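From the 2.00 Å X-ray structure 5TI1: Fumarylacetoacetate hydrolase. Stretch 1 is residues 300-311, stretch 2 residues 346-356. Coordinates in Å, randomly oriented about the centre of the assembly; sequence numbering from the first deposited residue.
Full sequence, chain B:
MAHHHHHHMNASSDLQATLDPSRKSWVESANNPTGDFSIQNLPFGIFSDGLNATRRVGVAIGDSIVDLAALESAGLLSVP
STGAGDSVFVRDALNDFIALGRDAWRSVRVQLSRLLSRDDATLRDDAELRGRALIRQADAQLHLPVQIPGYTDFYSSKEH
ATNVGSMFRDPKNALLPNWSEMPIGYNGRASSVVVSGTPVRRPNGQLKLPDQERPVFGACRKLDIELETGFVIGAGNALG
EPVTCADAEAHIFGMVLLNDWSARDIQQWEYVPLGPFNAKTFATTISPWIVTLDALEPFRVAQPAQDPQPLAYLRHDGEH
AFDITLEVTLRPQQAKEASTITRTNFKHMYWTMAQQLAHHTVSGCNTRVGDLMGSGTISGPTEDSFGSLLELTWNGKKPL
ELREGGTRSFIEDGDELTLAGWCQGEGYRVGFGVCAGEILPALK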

ATOM      1  N   ARG B 300      -9.642 -25.242 -13.433  1.00 46.24           N
ATOM      2  CA  ARG B 300     -10.818 -24.590 -12.873  1.00 45.84           C
ATOM      3  C   ARG B 300     -11.839 -25.628 -12.411  1.00 50.75           C
ATOM      4  O   ARG B 300     -12.096 -26.621 -13.100  1.00 49.64           O
ATOM      5  CB  ARG B 300     -11.433 -23.652 -13.916  1.00 45.61           C
ATOM      6  CG  ARG B 300     -12.751 -23.015 -13.520  1.00 45.48           C
ATOM      7  CD  ARG B 300     -13.382 -22.302 -14.713  1.00 45.66           C
ATOM      8  NE  ARG B 300     -12.483 -21.307 -15.303  1.00 52.72           N
ATOM      9  CZ  ARG B 300     -12.357 -20.054 -14.869  1.00 48.96           C
ATOM     10  NH1 ARG B 300     -13.066 -19.627 -13.833  1.00 41.64           N
ATOM     11  NH2 ARG B 300     -11.521 -19.223 -15.474  1.00 41.06           N
ATOM     12  N   VAL B 301     -12.407 -25.409 -11.223  1.00 47.25           N
ATOM     13  CA  VAL B 301     -13.333 -26.344 -10.597  1.00 48.96           C
ATOM     14  C   VAL B 301     -14.401 -25.557  -9.850  1.00 48.43           C
ATOM     15  O   VAL B 301     -14.309 -24.337  -9.669  1.00 47.44           O
ATOM     16  CB  VAL B 301     -12.633 -27.324  -9.625  1.00 51.77           C
ATOM     17  CG1 VAL B 301     -11.735 -28.297 -10.379  1.00 50.61           C
ATOM     18  CG2 VAL B 301     -11.851 -26.553  -8.569  1.00 47.27           C
ATOM     19  N   ALA B 302     -15.424 -26.283  -9.406  1.00 50.12           N
ATOM     20  CA  ALA B 302     -16.544 -25.673  -8.703  1.00 50.01           C
ATOM     21  C   ALA B 302     -16.138 -25.233  -7.300  1.00 54.11           C
ATOM     22  O   ALA B 302     -15.609 -26.024  -6.511  1.00 49.03           O
ATOM     23  CB  ALA B 302     -17.710 -26.652  -8.632  1.00 52.43           C
ATOM     24  N   GLN B 303     -16.399 -23.963  -6.996  1.00 48.70           N
ATOM     25  CA  GLN B 303     -16.134 -23.391  -5.688  1.00 49.93           C
ATOM     26  C   GLN B 303     -17.135 -23.917  -4.656  1.00 47.26           C
ATOM     27  O   GLN B 303     -18.184 -24.449  -5.013  1.00 49.00           O
ATOM     28  CB  GLN B 303     -16.197 -21.859  -5.769  1.00 43.99           C
ATOM     29  CG  GLN B 303     -17.577 -21.279  -6.163  1.00 44.56           C
ATOM     30  CD  GLN B 303     -17.833 -21.261  -7.667  1.00 45.83           C
ATOM     31  OE1 GLN B 303     -17.045 -21.781  -8.453  1.00 48.51           O
ATOM     32  NE2 GLN B 303     -18.940 -20.644  -8.070  1.00 45.82           N
ATOM     33  N   PRO B 304     -16.829 -23.781  -3.364  1.00 48.94           N
ATOM     34  CA  PRO B 304     -17.775 -24.228  -2.333  1.00 48.06           C
ATOM     35  C   PRO B 304     -19.116 -23.514  -2.424  1.00 51.97           C
ATOM     36  O   PRO B 304     -19.217 -22.376  -2.888  1.00 48.82           O
ATOM     37  CB  PRO B 304     -17.063 -23.881  -1.022  1.00 53.92           C
ATOM     38  CG  PRO B 304     -15.607 -23.926  -1.366  1.00 49.07           C
ATOM     39  CD  PRO B 304     -15.521 -23.414  -2.790  1.00 44.94           C
ATOM     40  N   ALA B 305     -20.150 -24.200  -1.946  1.00 50.40           N
ATOM     41  CA  ALA B 305     -21.481 -23.621  -1.879  1.00 57.75           C
ATOM     42  C   ALA B 305     -21.545 -22.555  -0.792  1.00 56.13           C
ATOM     43  O   ALA B 305     -21.065 -22.757   0.326  1.00 57.36           O
ATOM     44  CB  ALA B 305     -22.513 -24.718  -1.616  1.00 58.18           C
ATOM     45  N   GLN B 306     -22.147 -21.414  -1.122  1.00 48.98           N
ATOM     46  CA  GLN B 306     -22.245 -20.286  -0.204  1.00 47.79           C
ATOM     47  C   GLN B 306     -23.642 -20.224   0.406  1.00 54.81           C
ATOM     48  O   GLN B 306     -24.648 -20.338  -0.306  1.00 52.74           O
ATOM     49  CB  GLN B 306     -21.905 -18.968  -0.913  1.00 45.80           C
ATOM     50  CG  GLN B 306     -20.480 -18.924  -1.469  1.00 46.05           C
ATOM     51  CD  GLN B 306     -20.051 -17.537  -1.922  1.00 44.10           C
ATOM     52  OE1 GLN B 306     -20.744 -16.875  -2.695  1.00 42.14           O
ATOM     53  NE2 GLN B 306     -18.901 -17.087  -1.430  1.00 40.68           N
ATOM     54  N   ASP B 307     -23.699 -20.059   1.724  1.00 52.71           N
ATOM     55  CA  ASP B 307     -24.958 -19.953   2.451  1.00 50.94           C
ATOM     56  C   ASP B 307     -24.738 -18.992   3.611  1.00 49.88           C
ATOM     57  O   ASP B 307     -23.885 -19.246   4.467  1.00 51.42           O
ATOM     58  CB  ASP B 307     -25.425 -21.330   2.942  1.00 53.30           C
ATOM     59  CG  ASP B 307     -26.806 -21.296   3.592  1.00 62.56           C
ATOM     60  OD1 ASP B 307     -27.450 -20.228   3.623  1.00 64.78           O
ATOM     61  OD2 ASP B 307     -27.252 -22.355   4.072  1.00 71.43           O
ATOM     62  N   PRO B 308     -25.465 -17.867   3.673  1.00 53.86           N
ATOM     63  CA  PRO B 308     -26.513 -17.420   2.746  1.00 56.32           C
ATOM     64  C   PRO B 308     -25.991 -17.011   1.375  1.00 58.46           C
ATOM     65  O   PRO B 308     -24.790 -16.802   1.214  1.00 46.81           O
ATOM     66  CB  PRO B 308     -27.112 -16.208   3.462  1.00 51.38           C
ATOM     67  CG  PRO B 308     -26.005 -15.688   4.283  1.00 47.94           C
ATOM     68  CD  PRO B 308     -25.257 -16.901   4.764  1.00 49.27           C
ATOM     69  N   GLN B 309     -26.891 -16.931   0.399  1.00 49.18           N
ATOM     70  CA  GLN B 309     -26.535 -16.399  -0.903  1.00 47.92           C
ATOM     71  C   GLN B 309     -26.075 -14.956  -0.733  1.00 50.65           C
ATOM     72  O   GLN B 309     -26.784 -14.157  -0.107  1.00 46.77           O
ATOM     73  CB  GLN B 309     -27.732 -16.472  -1.854  1.00 52.28           C
ATOM     74  CG  GLN B 309     -27.440 -15.997  -3.266  1.00 48.20           C
ATOM     75  CD  GLN B 309     -28.638 -16.142  -4.197  1.00 63.22           C
ATOM     76  OE1 GLN B 309     -29.786 -15.874  -3.816  1.00 50.76           O
ATOM     77  NE2 GLN B 309     -28.372 -16.571  -5.427  1.00 59.73           N
ATOM     78  N   PRO B 310     -24.893 -14.591  -1.219  1.00 53.53           N
ATOM     79  CA  PRO B 310     -24.426 -13.214  -1.038  1.00 45.38           C
ATOM     80  C   PRO B 310     -25.285 -12.234  -1.819  1.00 41.98           C
ATOM     81  O   PRO B 310     -26.062 -12.605  -2.704  1.00 43.06           O
ATOM     82  CB  PRO B 310     -22.988 -13.248  -1.572  1.00 41.52           C
ATOM     83  CG  PRO B 310     -22.594 -14.697  -1.503  1.00 46.28           C
ATOM     84  CD  PRO B 310     -23.845 -15.464  -1.781  1.00 48.71           C
ATOM     85  N   LEU B 311     -25.140 -10.958  -1.458  1.00 40.65           N
ATOM     86  CA  LEU B 311     -25.762  -9.852  -2.176  1.00 40.14           C
ATOM     87  C   LEU B 311     -25.429  -9.921  -3.658  1.00 46.93           C
ATOM     88  O   LEU B 311     -24.396 -10.481  -4.037  1.00 42.76           O
ATOM     89  CB  LEU B 311     -25.301  -8.516  -1.587  1.00 45.61           C
ATOM     90  CG  LEU B 311     -25.944  -8.059  -0.282  1.00 39.14           C
ATOM     91  CD1 LEU B 311     -25.070  -7.021   0.375  1.00 37.55           C
ATOM     92  CD2 LEU B 311     -27.324  -7.479  -0.553  1.00 40.03           C
ATOM     93  N   PHE B 346      -6.148 -24.920  -2.722  1.00 39.53           N
ATOM     94  CA  PHE B 346      -6.774 -23.616  -2.911  1.00 38.43           C
ATOM     95  C   PHE B 346      -8.270 -23.729  -3.230  1.00 44.22           C
ATOM     96  O   PHE B 346      -9.023 -22.780  -2.987  1.00 41.16           O
ATOM     97  CB  PHE B 346      -6.009 -22.881  -4.018  1.00 37.31           C
ATOM     98  CG  PHE B 346      -6.510 -21.491  -4.315  1.00 38.70           C
ATOM     99  CD1 PHE B 346      -6.434 -20.489  -3.365  1.00 34.81           C
ATOM    100  CD2 PHE B 346      -7.013 -21.179  -5.573  1.00 40.32           C
ATOM    101  CE1 PHE B 346      -6.874 -19.190  -3.661  1.00 33.76           C
ATOM    102  CE2 PHE B 346      -7.453 -19.890  -5.872  1.00 45.20           C
ATOM    103  CZ  PHE B 346      -7.379 -18.894  -4.920  1.00 33.98           C
ATOM    104  N   LYS B 347      -8.733 -24.881  -3.717  1.00 41.43           N
ATOM    105  CA  LYS B 347     -10.135 -25.006  -4.109  1.00 42.73           C
ATOM    106  C   LYS B 347     -11.104 -24.872  -2.941  1.00 48.35           C
ATOM    107  O   LYS B 347     -12.299 -24.687  -3.184  1.00 49.68           O
ATOM    108  CB  LYS B 347     -10.378 -26.344  -4.813  1.00 44.73           C
ATOM    109  CG  LYS B 347     -10.352 -27.558  -3.907  1.00 46.11           C
ATOM    110  CD  LYS B 347     -10.375 -28.828  -4.738  1.00 48.04           C
ATOM    111  CE  LYS B 347     -10.277 -30.075  -3.870  1.00 49.50           C
ATOM    112  NZ  LYS B 347     -10.642 -31.294  -4.635  1.00 55.38           N
ATOM    113  N   HIS B 348     -10.632 -24.927  -1.690  1.00 42.63           N
ATOM    114  CA  HIS B 348     -11.527 -24.882  -0.536  1.00 43.22           C
ATOM    115  C   HIS B 348     -11.954 -23.473  -0.134  1.00 41.86           C
ATOM    116  O   HIS B 348     -12.809 -23.334   0.749  1.00 42.43           O
ATOM    117  CB  HIS B 348     -10.867 -25.557   0.662  1.00 43.50           C
ATOM    118  CG  HIS B 348     -10.529 -26.991   0.419  1.00 48.60           C
ATOM    119  ND1 HIS B 348     -11.451 -27.893  -0.062  1.00 46.99           N
ATOM    120  CD2 HIS B 348      -9.373 -27.678   0.579  1.00 50.57           C
ATOM    121  CE1 HIS B 348     -10.882 -29.079  -0.182  1.00 52.00           C
ATOM    122  NE2 HIS B 348      -9.620 -28.976   0.200  1.00 54.21           N
ATOM    123  N   MET B 349     -11.382 -22.437  -0.734  1.00 40.19           N
ATOM    124  CA  MET B 349     -11.721 -21.075  -0.331  1.00 38.90           C
ATOM    125  C   MET B 349     -13.201 -20.765  -0.570  1.00 39.75           C
ATOM    126  O   MET B 349     -13.780 -21.130  -1.598  1.00 40.64           O
ATOM    127  CB  MET B 349     -10.835 -20.082  -1.075  1.00 37.14           C
ATOM    128  CG  MET B 349      -9.352 -20.228  -0.743  1.00 36.21           C
ATOM    129  SD  MET B 349      -8.968 -20.171   1.034  1.00 37.96           S
ATOM    130  CE  MET B 349      -8.394 -18.471   1.184  1.00 40.89           C
ATOM    131  N   TYR B 350     -13.810 -20.096   0.413  1.00 39.55           N
ATOM    132  CA  TYR B 350     -15.229 -19.750   0.363  1.00 40.39           C
ATOM    133  C   TYR B 350     -15.501 -18.594  -0.598  1.00 40.80           C
ATOM    134  O   TYR B 350     -16.558 -18.548  -1.235  1.00 40.14           O
ATOM    135  CB  TYR B 350     -15.701 -19.394   1.773  1.00 46.21           C
ATOM    136  CG  TYR B 350     -17.197 -19.303   1.972  1.00 41.89           C
ATOM    137  CD1 TYR B 350     -17.867 -18.098   1.803  1.00 45.76           C
ATOM    138  CD2 TYR B 350     -17.931 -20.411   2.365  1.00 43.90           C
ATOM    139  CE1 TYR B 350     -19.244 -18.006   2.003  1.00 42.46           C
ATOM    140  CE2 TYR B 350     -19.301 -20.332   2.569  1.00 47.57           C
ATOM    141  CZ  TYR B 350     -19.952 -19.128   2.386  1.00 45.95           C
ATOM    142  OH  TYR B 350     -21.314 -19.048   2.586  1.00 49.79           O
ATOM    143  N   TRP B 351     -14.583 -17.635  -0.699  1.00 43.37           N
ATOM    144  CA  TRP B 351     -14.728 -16.502  -1.610  1.00 36.42           C
ATOM    145  C   TRP B 351     -13.703 -16.636  -2.727  1.00 35.75           C
ATOM    146  O   TRP B 351     -12.520 -16.866  -2.463  1.00 36.26           O
ATOM    147  CB  TRP B 351     -14.544 -15.164  -0.881  1.00 34.99           C
ATOM    148  CG  TRP B 351     -15.575 -14.862   0.177  1.00 35.64           C
ATOM    149  CD1 TRP B 351     -15.424 -14.980   1.530  1.00 46.07           C
ATOM    150  CD2 TRP B 351     -16.914 -14.373  -0.031  1.00 45.82           C
ATOM    151  NE1 TRP B 351     -16.579 -14.597   2.175  1.00 36.58           N
ATOM    152  CE2 TRP B 351     -17.509 -14.225   1.240  1.00 48.09           C
ATOM    153  CE3 TRP B 351     -17.664 -14.048  -1.169  1.00 36.49           C
ATOM    154  CZ2 TRP B 351     -18.823 -13.769   1.405  1.00 37.66           C
ATOM    155  CZ3 TRP B 351     -18.973 -13.594  -1.001  1.00 45.40           C
ATOM    156  CH2 TRP B 351     -19.534 -13.456   0.276  1.00 37.80           C
ATOM    157  N   THR B 352     -14.147 -16.491  -3.970  1.00 36.02           N
ATOM    158  CA  THR B 352     -13.231 -16.615  -5.095  1.00 39.98           C
ATOM    159  C   THR B 352     -12.458 -15.318  -5.320  1.00 36.34           C
ATOM    160  O   THR B 352     -12.768 -14.267  -4.756  1.00 32.88           O
ATOM    161  CB  THR B 352     -13.990 -16.969  -6.365  1.00 36.70           C
ATOM    162  OG1 THR B 352     -14.834 -15.864  -6.715  1.00 38.05           O
ATOM    163  CG2 THR B 352     -14.826 -18.214  -6.134  1.00 38.65           C
ATOM    164  N   MET B 353     -11.448 -15.411  -6.192  1.00 33.29           N
ATOM    165  CA  MET B 353     -10.720 -14.225  -6.632  1.00 31.76           C
ATOM    166  C   MET B 353     -11.650 -13.211  -7.282  1.00 37.83           C
ATOM    167  O   MET B 353     -11.529 -12.005  -7.043  1.00 35.73           O
ATOM    168  CB  MET B 353      -9.617 -14.631  -7.607  1.00 36.59           C
ATOM    169  CG  MET B 353      -8.489 -15.431  -6.979  1.00 31.64           C
ATOM    170  SD  MET B 353      -7.275 -15.952  -8.214  1.00 35.57           S
ATOM    171  CE  MET B 353      -8.189 -17.246  -9.059  1.00 35.50           C
ATOM    172  N   ALA B 354     -12.576 -13.681  -8.125  1.00 32.77           N
ATOM    173  CA  ALA B 354     -13.523 -12.773  -8.759  1.00 32.69           C
ATOM    174  C   ALA B 354     -14.314 -12.005  -7.711  1.00 38.43           C
ATOM    175  O   ALA B 354     -14.467 -10.777  -7.797  1.00 34.23           O
ATOM    176  CB  ALA B 354     -14.458 -13.559  -9.684  1.00 34.33           C
ATOM    177  N   GLN B 355     -14.804 -12.715  -6.694  1.00 33.12           N
ATOM    178  CA  GLN B 355     -15.594 -12.061  -5.663  1.00 32.97           C
ATOM    179  C   GLN B 355     -14.741 -11.094  -4.856  1.00 40.41           C
ATOM    180  O   GLN B 355     -15.195  -9.998  -4.507  1.00 30.79           O
ATOM    181  CB  GLN B 355     -16.240 -13.114  -4.769  1.00 34.37           C
ATOM    182  CG  GLN B 355     -17.305 -13.922  -5.502  1.00 36.06           C
ATOM    183  CD  GLN B 355     -17.864 -15.044  -4.661  1.00 37.60           C
ATOM    184  OE1 GLN B 355     -17.120 -15.756  -3.973  1.00 37.66           O
ATOM    185  NE2 GLN B 355     -19.182 -15.215  -4.710  1.00 41.79           N
ATOM    186  N   GLN B 356     -13.495 -11.480  -4.569  1.00 30.85           N
ATOM    187  CA  GLN B 356     -12.607 -10.617  -3.803  1.00 29.48           C
ATOM    188  C   GLN B 356     -12.352  -9.309  -4.538  1.00 29.81           C
ATOM    189  O   GLN B 356     -12.423  -8.230  -3.945  1.00 27.50           O
ATOM    190  CB  GLN B 356     -11.295 -11.349  -3.513  1.00 29.21           C
ATOM    191  CG  GLN B 356     -11.440 -12.493  -2.516  1.00 31.19           C
ATOM    192  CD  GLN B 356     -10.211 -13.388  -2.467  1.00 32.98           C
ATOM    193  OE1 GLN B 356      -9.475 -13.501  -3.446  1.00 31.63           O
ATOM    194  NE2 GLN B 356      -9.988 -14.028  -1.323  1.00 32.55           N
TER
HETATM  195  O   HOH W   1     -14.163 -26.320  -4.031  1.00 32.68           O
HETATM  196  O   HOH W   2     -17.435 -20.406  -2.787  1.00 37.16           O

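The contact between these two stretches of fumarylacetoacetate hydrolase illustrates how an irregular, proline-rich segment can be fastened to a helix-leading turn by a few side-chain hydrogen bonds set among apolar packing, with no backbone-to-backbone hydrogen bond between them. It buries 534 Å², both sides summed, and its centre is Q306.

The CA-to-CB bond of Q306 points sideways, but its extended side chain (chi1 m, chi2 t) carries the amide inward, where both ends of the group find partners. Q306 OE1 accepts a hydrogen bond from Q355 NE2 at 3.0 Å, while Q306 NE2 gives a weak one to Y350 O at 2.8 Å, bent to 125° at the hydrogen. Q306 NE2 also lies over one face of the W351 ring, 3.3 Å from W351 CE3. Glutamine suits such a place because one amide can donate and accept at once, and because its methylene groups can pack as well: Q306 CG sits over one face of the Y350 ring, 4.1 Å from the centroid, in a CH-pi contact.

Q355, in turn, is held ready by its own stretch. T352 occupies the N-cap position, and T352 OG1 accepts from Q355 N at 3.1 Å; reciprocally, T352 N donates to Q355 OE1, also at 3.1 Å. The glutamine that reaches across is thus tied into the start of the helix. The threonine methyl faces the other stretch, with T352 CG2 3.9 Å from Q303 CB.

The CA-to-CB bond of Y350 points away, yet the ring's far end returns to the partner, and Y350 OH accepts from D307 N at 2.7 Å. Tyrosine's long phenol is well fitted to this task, offering a broad surface to Q306 and a polar tip to a main-chain amide.

P304 and P310 supply compact packing without an amide hydrogen that would need a partner. P304 lies against the turn, with P304 CD 3.1 Å from M349 O and 3.5 Å from K347 O. Further along, P310 CG packs 3.8 Å from W351 CH2, and at the other end V301 CG2 meets the aliphatic base of the lysine, 4.0 Å from K347 CB.

Two waters complete the join between backbones. Water 1 donates to A302 O at 2.9 Å and K347 O at 2.6 Å; water 2 donates to P304 O at 2.7 Å and Y350 O at 2.6 Å. Carbonyl oxygens only accept, and in each pair the water supplies both hydrogens.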